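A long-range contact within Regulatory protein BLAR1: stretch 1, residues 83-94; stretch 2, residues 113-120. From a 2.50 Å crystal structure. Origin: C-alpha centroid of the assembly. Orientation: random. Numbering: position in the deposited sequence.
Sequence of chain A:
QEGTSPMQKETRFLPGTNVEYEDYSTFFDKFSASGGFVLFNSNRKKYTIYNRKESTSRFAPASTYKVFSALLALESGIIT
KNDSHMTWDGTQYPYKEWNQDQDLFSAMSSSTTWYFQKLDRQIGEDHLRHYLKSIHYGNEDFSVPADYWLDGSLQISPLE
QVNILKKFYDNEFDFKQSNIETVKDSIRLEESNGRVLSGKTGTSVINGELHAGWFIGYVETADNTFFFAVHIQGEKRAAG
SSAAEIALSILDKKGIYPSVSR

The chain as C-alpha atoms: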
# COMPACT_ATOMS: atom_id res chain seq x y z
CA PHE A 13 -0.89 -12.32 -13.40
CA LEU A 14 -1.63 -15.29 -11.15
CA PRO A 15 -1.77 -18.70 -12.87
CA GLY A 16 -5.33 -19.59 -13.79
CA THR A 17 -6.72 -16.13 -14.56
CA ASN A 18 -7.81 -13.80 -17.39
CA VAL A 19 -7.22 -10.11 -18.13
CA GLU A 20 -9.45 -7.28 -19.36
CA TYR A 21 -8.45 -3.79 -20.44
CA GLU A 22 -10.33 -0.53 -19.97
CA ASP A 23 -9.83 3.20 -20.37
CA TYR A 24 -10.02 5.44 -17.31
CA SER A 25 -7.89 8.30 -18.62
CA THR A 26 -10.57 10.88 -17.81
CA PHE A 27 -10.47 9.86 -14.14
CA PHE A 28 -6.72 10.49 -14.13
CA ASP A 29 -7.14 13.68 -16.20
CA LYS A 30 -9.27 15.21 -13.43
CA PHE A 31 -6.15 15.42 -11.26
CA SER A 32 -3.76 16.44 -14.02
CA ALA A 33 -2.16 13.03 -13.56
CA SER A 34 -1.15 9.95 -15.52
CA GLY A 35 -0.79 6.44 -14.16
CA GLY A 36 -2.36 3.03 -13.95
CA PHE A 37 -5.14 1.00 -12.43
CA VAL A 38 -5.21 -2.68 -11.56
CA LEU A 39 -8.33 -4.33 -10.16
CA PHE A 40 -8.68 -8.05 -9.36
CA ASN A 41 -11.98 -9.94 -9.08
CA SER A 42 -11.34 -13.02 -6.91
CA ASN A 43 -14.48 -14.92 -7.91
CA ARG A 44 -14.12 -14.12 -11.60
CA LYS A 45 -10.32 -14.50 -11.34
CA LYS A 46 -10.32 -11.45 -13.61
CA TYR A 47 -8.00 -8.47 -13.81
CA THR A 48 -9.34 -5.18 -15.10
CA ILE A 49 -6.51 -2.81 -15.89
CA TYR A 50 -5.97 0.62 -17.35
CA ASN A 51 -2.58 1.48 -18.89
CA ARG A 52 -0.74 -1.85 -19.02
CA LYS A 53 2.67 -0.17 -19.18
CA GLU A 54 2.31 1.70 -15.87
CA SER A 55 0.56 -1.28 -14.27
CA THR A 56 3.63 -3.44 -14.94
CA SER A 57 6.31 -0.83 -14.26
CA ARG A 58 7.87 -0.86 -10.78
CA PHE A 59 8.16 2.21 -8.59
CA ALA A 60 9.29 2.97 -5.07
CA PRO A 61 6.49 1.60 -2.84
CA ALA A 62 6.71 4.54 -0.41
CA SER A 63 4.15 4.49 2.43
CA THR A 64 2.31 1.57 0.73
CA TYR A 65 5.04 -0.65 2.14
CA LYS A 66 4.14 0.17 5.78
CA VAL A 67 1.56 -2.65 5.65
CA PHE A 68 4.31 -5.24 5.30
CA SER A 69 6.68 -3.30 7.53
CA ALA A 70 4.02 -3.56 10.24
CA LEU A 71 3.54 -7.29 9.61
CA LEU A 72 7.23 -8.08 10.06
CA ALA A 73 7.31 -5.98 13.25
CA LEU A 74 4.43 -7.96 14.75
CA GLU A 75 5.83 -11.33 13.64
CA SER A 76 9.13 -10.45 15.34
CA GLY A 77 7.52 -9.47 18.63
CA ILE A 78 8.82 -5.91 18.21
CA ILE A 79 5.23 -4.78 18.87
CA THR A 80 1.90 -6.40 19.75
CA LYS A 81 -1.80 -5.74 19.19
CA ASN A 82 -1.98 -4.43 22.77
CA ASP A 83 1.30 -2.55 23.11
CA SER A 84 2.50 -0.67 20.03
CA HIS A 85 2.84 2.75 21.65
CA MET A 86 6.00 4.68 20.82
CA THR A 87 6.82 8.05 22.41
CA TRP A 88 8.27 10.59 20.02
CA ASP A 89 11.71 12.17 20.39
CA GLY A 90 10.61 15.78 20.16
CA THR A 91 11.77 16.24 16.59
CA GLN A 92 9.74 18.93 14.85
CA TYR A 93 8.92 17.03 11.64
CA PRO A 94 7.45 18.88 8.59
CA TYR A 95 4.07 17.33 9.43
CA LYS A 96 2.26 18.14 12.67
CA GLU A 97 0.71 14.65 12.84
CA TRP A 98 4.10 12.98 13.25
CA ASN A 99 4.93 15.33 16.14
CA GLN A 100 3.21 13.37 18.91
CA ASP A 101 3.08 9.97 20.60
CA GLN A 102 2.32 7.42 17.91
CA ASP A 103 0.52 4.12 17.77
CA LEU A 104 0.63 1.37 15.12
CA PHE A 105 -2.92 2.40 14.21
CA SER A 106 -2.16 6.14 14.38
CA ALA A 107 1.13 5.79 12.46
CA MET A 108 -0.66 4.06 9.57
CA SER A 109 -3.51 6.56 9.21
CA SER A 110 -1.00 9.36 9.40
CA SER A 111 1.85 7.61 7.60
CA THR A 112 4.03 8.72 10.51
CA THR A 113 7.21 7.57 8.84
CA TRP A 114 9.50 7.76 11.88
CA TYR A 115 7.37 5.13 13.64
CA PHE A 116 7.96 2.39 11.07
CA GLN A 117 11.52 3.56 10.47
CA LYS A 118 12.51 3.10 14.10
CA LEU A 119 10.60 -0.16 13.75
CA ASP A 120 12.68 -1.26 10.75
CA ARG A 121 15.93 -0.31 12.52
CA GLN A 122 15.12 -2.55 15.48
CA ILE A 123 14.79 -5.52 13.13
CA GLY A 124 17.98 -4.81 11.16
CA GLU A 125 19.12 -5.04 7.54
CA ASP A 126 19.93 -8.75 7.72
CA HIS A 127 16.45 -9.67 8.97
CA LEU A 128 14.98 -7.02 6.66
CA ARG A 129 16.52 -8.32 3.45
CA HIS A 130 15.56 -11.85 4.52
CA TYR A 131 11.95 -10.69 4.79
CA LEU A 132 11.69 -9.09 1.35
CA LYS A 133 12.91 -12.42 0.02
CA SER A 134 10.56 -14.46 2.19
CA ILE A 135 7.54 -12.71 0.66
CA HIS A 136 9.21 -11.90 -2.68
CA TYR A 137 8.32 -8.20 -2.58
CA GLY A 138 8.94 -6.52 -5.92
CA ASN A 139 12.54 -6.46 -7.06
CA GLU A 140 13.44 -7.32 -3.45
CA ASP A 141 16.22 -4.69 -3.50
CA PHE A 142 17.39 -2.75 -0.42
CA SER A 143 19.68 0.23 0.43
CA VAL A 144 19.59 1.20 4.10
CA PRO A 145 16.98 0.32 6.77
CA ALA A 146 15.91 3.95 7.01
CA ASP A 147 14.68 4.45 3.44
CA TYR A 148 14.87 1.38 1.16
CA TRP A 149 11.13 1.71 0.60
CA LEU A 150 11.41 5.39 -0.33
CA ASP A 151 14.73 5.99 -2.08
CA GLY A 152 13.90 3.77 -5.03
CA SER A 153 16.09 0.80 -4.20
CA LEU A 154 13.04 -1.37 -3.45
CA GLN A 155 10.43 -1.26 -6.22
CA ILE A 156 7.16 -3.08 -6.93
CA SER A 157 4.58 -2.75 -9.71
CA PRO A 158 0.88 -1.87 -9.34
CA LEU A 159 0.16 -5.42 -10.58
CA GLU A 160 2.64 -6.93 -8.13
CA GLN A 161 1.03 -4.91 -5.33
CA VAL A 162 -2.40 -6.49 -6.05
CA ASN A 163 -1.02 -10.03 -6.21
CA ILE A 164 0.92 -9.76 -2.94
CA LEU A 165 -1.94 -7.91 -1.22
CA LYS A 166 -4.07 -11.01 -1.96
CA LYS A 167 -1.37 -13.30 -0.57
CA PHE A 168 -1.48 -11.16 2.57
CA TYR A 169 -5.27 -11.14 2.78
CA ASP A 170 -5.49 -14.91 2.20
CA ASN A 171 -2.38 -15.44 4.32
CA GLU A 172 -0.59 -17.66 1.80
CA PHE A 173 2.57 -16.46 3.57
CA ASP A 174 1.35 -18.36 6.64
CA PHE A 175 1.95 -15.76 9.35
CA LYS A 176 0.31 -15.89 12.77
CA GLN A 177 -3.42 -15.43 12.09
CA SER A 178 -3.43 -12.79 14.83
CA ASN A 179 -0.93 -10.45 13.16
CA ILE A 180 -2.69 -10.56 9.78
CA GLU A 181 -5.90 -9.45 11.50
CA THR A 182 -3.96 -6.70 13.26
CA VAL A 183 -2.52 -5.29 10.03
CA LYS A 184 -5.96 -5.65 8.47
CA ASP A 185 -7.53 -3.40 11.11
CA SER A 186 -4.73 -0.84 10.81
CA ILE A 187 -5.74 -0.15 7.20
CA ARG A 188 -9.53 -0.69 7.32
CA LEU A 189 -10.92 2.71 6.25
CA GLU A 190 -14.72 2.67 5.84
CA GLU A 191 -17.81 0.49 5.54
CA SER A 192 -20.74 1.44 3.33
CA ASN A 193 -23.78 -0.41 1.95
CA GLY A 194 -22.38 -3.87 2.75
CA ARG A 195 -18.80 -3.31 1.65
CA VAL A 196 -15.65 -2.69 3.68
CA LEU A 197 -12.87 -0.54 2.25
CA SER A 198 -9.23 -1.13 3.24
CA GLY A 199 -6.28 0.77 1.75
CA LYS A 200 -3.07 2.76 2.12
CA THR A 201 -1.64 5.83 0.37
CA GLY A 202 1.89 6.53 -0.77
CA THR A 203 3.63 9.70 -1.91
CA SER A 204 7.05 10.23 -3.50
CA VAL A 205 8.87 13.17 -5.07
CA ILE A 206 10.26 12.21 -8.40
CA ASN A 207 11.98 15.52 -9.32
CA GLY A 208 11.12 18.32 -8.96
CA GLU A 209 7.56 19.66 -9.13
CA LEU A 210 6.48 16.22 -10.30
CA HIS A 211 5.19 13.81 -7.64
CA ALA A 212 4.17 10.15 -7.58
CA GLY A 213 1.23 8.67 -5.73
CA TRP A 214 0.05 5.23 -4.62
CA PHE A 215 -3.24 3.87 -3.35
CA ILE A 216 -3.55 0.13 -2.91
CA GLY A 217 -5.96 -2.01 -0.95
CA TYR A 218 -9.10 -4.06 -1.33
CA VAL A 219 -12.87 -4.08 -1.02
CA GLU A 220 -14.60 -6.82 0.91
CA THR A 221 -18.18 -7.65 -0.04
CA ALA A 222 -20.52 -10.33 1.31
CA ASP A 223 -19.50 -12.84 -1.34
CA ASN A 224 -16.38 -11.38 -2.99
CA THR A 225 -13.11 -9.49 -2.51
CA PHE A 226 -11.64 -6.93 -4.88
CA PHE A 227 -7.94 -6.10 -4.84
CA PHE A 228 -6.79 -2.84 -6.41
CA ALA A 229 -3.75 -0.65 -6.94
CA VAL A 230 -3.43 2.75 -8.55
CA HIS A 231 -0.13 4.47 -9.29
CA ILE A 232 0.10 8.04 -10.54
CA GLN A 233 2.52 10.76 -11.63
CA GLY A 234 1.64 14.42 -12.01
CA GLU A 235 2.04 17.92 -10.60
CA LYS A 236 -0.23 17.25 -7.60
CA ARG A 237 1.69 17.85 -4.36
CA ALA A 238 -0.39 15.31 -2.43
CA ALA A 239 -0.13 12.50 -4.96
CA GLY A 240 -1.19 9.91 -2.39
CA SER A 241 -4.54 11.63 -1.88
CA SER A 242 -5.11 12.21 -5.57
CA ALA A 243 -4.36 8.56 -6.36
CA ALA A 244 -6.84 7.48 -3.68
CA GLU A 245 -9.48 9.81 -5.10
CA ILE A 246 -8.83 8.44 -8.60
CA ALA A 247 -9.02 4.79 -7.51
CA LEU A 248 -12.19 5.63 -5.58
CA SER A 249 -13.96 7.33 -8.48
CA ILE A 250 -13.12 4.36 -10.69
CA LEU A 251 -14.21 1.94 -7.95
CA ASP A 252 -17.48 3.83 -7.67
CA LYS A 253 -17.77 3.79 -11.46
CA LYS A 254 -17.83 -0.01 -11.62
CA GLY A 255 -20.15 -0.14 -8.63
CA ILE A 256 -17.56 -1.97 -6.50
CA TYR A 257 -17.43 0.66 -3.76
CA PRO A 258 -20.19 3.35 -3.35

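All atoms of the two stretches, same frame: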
# COMPACT_ATOMS: atom_id res chain seq x y z
N ASP A 83 0.30 -3.59 22.89
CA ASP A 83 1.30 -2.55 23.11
C ASP A 83 2.10 -2.23 21.85
O ASP A 83 2.97 -2.99 21.43
CB ASP A 83 2.27 -2.94 24.24
CG ASP A 83 3.25 -1.83 24.59
OD1 ASP A 83 4.17 -2.09 25.40
OD2 ASP A 83 3.11 -0.70 24.06
N SER A 84 1.80 -1.09 21.24
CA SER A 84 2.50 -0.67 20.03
C SER A 84 2.83 0.81 20.17
O SER A 84 3.29 1.44 19.23
CB SER A 84 1.63 -0.89 18.79
OG SER A 84 0.48 -0.06 18.81
N HIS A 85 2.58 1.34 21.37
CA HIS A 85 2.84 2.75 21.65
C HIS A 85 4.33 3.06 21.51
O HIS A 85 5.18 2.24 21.82
CB HIS A 85 2.37 3.11 23.06
CG HIS A 85 2.52 4.57 23.39
ND1 HIS A 85 3.70 5.12 23.82
CD2 HIS A 85 1.64 5.60 23.28
CE1 HIS A 85 3.56 6.42 23.96
NE2 HIS A 85 2.32 6.74 23.64
N MET A 86 4.62 4.27 21.03
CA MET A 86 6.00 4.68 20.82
C MET A 86 6.12 6.19 21.00
O MET A 86 5.70 6.97 20.14
CB MET A 86 6.42 4.27 19.39
CG MET A 86 7.90 4.35 19.08
SD MET A 86 8.29 3.86 17.37
CE MET A 86 7.99 2.11 17.43
N THR A 87 6.66 6.62 22.14
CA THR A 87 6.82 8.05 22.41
C THR A 87 7.74 8.68 21.37
O THR A 87 8.69 8.05 20.90
CB THR A 87 7.42 8.30 23.83
OG1 THR A 87 6.52 7.80 24.83
CG2 THR A 87 7.65 9.79 24.05
N TRP A 88 7.45 9.92 21.02
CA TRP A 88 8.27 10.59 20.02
C TRP A 88 9.36 11.49 20.62
O TRP A 88 9.14 12.21 21.59
CB TRP A 88 7.38 11.39 19.06
CG TRP A 88 6.83 12.64 19.62
CD1 TRP A 88 6.02 12.76 20.71
CD2 TRP A 88 7.05 13.96 19.12
NE1 TRP A 88 5.72 14.09 20.92
CE2 TRP A 88 6.34 14.85 19.97
CE3 TRP A 88 7.78 14.49 18.05
CZ2 TRP A 88 6.34 16.23 19.77
CZ3 TRP A 88 7.78 15.86 17.85
CH2 TRP A 88 7.06 16.72 18.71
N ASP A 89 10.53 11.41 20.00
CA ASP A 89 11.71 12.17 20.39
C ASP A 89 11.33 13.57 20.86
O ASP A 89 11.35 13.88 22.05
CB ASP A 89 12.66 12.30 19.20
CG ASP A 89 12.58 11.11 18.26
OD1 ASP A 89 11.51 10.90 17.63
OD2 ASP A 89 13.59 10.38 18.16
N GLY A 90 10.98 14.40 19.89
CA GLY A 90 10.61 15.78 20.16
C GLY A 90 10.93 16.51 18.88
O GLY A 90 10.78 17.72 18.77
N THR A 91 11.40 15.73 17.91
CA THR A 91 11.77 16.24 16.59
C THR A 91 10.58 16.92 15.92
O THR A 91 9.52 16.32 15.79
CB THR A 91 12.24 15.09 15.67
OG1 THR A 91 13.38 14.44 16.26
CG2 THR A 91 12.61 15.64 14.29
N GLN A 92 10.78 18.16 15.51
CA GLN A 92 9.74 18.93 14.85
C GLN A 92 9.73 18.53 13.37
O GLN A 92 10.41 19.16 12.55
CB GLN A 92 10.02 20.43 15.00
CG GLN A 92 8.84 21.35 14.68
CD GLN A 92 9.23 22.83 14.59
OE1 GLN A 92 8.37 23.71 14.46
NE2 GLN A 92 10.53 23.11 14.66
N TYR A 93 9.00 17.48 13.03
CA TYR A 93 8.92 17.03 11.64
C TYR A 93 8.04 17.99 10.83
O TYR A 93 7.21 18.70 11.39
CB TYR A 93 8.36 15.60 11.54
CG TYR A 93 9.25 14.55 12.18
CD1 TYR A 93 9.04 14.13 13.49
CD2 TYR A 93 10.32 14.00 11.47
CE1 TYR A 93 9.88 13.19 14.09
CE2 TYR A 93 11.16 13.05 12.06
CZ TYR A 93 10.93 12.65 13.37
OH TYR A 93 11.77 11.74 13.96
N PRO A 94 8.22 18.02 9.50
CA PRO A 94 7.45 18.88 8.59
C PRO A 94 5.94 18.67 8.63
O PRO A 94 5.19 19.42 8.02
CB PRO A 94 8.04 18.56 7.22
CG PRO A 94 9.44 18.13 7.53
CD PRO A 94 9.24 17.27 8.75
N THR A 113 6.03 8.29 9.28
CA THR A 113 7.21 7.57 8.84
C THR A 113 8.20 7.17 9.92
O THR A 113 8.66 6.03 9.92
CB THR A 113 7.95 8.37 7.75
OG1 THR A 113 7.07 8.55 6.63
CG2 THR A 113 9.20 7.64 7.29
N TRP A 114 8.52 8.09 10.84
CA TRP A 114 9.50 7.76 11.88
C TRP A 114 9.13 6.53 12.69
O TRP A 114 10.02 5.80 13.14
CB TRP A 114 9.75 8.96 12.81
CG TRP A 114 8.60 9.41 13.69
CD1 TRP A 114 7.82 10.51 13.51
CD2 TRP A 114 8.18 8.82 14.93
NE1 TRP A 114 6.95 10.66 14.55
CE2 TRP A 114 7.15 9.64 15.45
CE3 TRP A 114 8.57 7.69 15.66
CZ2 TRP A 114 6.50 9.36 16.66
CZ3 TRP A 114 7.93 7.41 16.88
CH2 TRP A 114 6.91 8.25 17.36
N TYR A 115 7.84 6.29 12.87
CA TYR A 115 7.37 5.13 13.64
C TYR A 115 7.82 3.80 13.04
O TYR A 115 8.36 2.94 13.74
CB TYR A 115 5.84 5.16 13.74
CG TYR A 115 5.26 4.02 14.53
CD1 TYR A 115 5.16 2.74 13.98
CD2 TYR A 115 4.81 4.21 15.84
CE1 TYR A 115 4.64 1.69 14.73
CE2 TYR A 115 4.29 3.17 16.59
CZ TYR A 115 4.20 1.92 16.03
OH TYR A 115 3.67 0.89 16.77
N PHE A 116 7.58 3.62 11.75
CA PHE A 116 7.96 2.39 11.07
C PHE A 116 9.46 2.32 10.85
O PHE A 116 10.05 1.24 10.85
CB PHE A 116 7.19 2.24 9.75
CG PHE A 116 5.69 2.17 9.94
CD1 PHE A 116 4.94 3.34 10.06
CD2 PHE A 116 5.06 0.94 10.10
CE1 PHE A 116 3.57 3.28 10.36
CE2 PHE A 116 3.69 0.87 10.39
CZ PHE A 116 2.95 2.04 10.52
N GLN A 117 10.08 3.49 10.67
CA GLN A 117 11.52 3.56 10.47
C GLN A 117 12.25 3.04 11.71
O GLN A 117 13.14 2.19 11.61
CB GLN A 117 11.94 5.01 10.20
CG GLN A 117 12.44 5.27 8.79
CD GLN A 117 12.59 6.75 8.50
OE1 GLN A 117 13.27 7.13 7.55
NE2 GLN A 117 11.94 7.58 9.30
N LYS A 118 11.87 3.54 12.87
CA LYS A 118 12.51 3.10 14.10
C LYS A 118 12.10 1.66 14.37
O LYS A 118 12.69 0.98 15.21
CB LYS A 118 12.12 4.02 15.27
CG LYS A 118 12.51 5.50 15.05
CD LYS A 118 12.76 6.28 16.36
CE LYS A 118 11.50 6.46 17.21
NZ LYS A 118 11.75 7.29 18.44
N LEU A 119 11.10 1.21 13.63
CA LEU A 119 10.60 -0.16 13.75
C LEU A 119 11.47 -1.05 12.88
O LEU A 119 11.81 -2.17 13.26
CB LEU A 119 9.14 -0.21 13.28
CG LEU A 119 8.09 -1.03 14.05
CD1 LEU A 119 8.17 -0.73 15.53
CD2 LEU A 119 6.71 -0.69 13.50
N ASP A 120 11.84 -0.54 11.71
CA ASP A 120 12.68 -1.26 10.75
C ASP A 120 14.13 -1.36 11.24
O ASP A 120 14.83 -2.33 10.95
CB ASP A 120 12.66 -0.57 9.38
CG ASP A 120 11.41 -0.91 8.55
OD1 ASP A 120 10.48 -1.55 9.10
OD2 ASP A 120 11.36 -0.54 7.36

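Residues 83-94 form an irregular, extended segment without helix or strand, which passes along one side of the helical second stretch, residues 113-120. Along this stretch, Gln117 N hydrogen-bonds to Thr113 O (3.0 Å) and Lys118 N to Trp114 O (2.9 Å). The backbones come nearest at Met86 and Tyr115, whose CA atoms lie 7.3 Å apart, so side chains fill most of the space between them. At Gly90, phi/psi of 153/2° would jam a CB against the preceding carbonyl oxygen; glycine therefore suits this turn of the chain for local backbone reasons, without touching the helix.

The contact buries 496 Å², both sides summed, and Met86 and Trp114 contribute most, 113 Å² each. One hydrogen bond crosses it: Tyr115 OH donates to Ser84 O at 2.5 Å. With chi1 t, the Tyr115 side chain leaves its CA sideways but brings its hydroxyl to the loop, satisfying a carbonyl that belongs to no regular structure. Ser84 OG is hydrogen-bonded elsewhere in the structure.

Met86 points toward the helix in a t, t, m conformation; the extended chi1 and chi2 carry SD over the face of Tyr115, and chi3 m sets the CE methyl over the same ring. Met86 SD is 4.2 Å and Met86 CE 4.0 Å from the centroid of the Tyr115 ring, CE only 12° off the ring normal. The same methyl, Met86 CE, packs against Leu119 CD1 at 3.4 Å, while Met86 SD reaches Trp114 CZ3 at 3.6 Å. A long, flexible, apolar chain suits this place between two aromatic rings and a leucine.

Trp114, chi1 p, spreads its indole along the loop and so meets several of its residues. Trp114 CH2 lies 3.3 Å from Met86 O, which sits at the ring edge near the plane, and Trp114 CZ2 lies 3.3 Å from Trp88 CB. The Trp88 indole itself leads away from the helix, so its CB makes the nearest approach. Farther along, Tyr93 points toward the helix and meets the other end of the indole, with Tyr93 CE1 3.4 Å from Trp114 CD1. The Tyr93 ring and the five-membered ring of Trp114 are inclined by only 14°, with centroids 4.8 Å apart, but are slid so that they barely overlap. Trp114 NE1 is hydrogen-bonded elsewhere in the structure, so its polar atom is satisfied.

At the more exposed margin, Lys118 extends past Met86, with Lys118 CE 4.1 Å from Met86 SD, and Lys118 NZ forms a long salt bridge with Asp89 OD2 at 3.6 Å. The aliphatic stem thus covers apolar surface while the charge meets an acid.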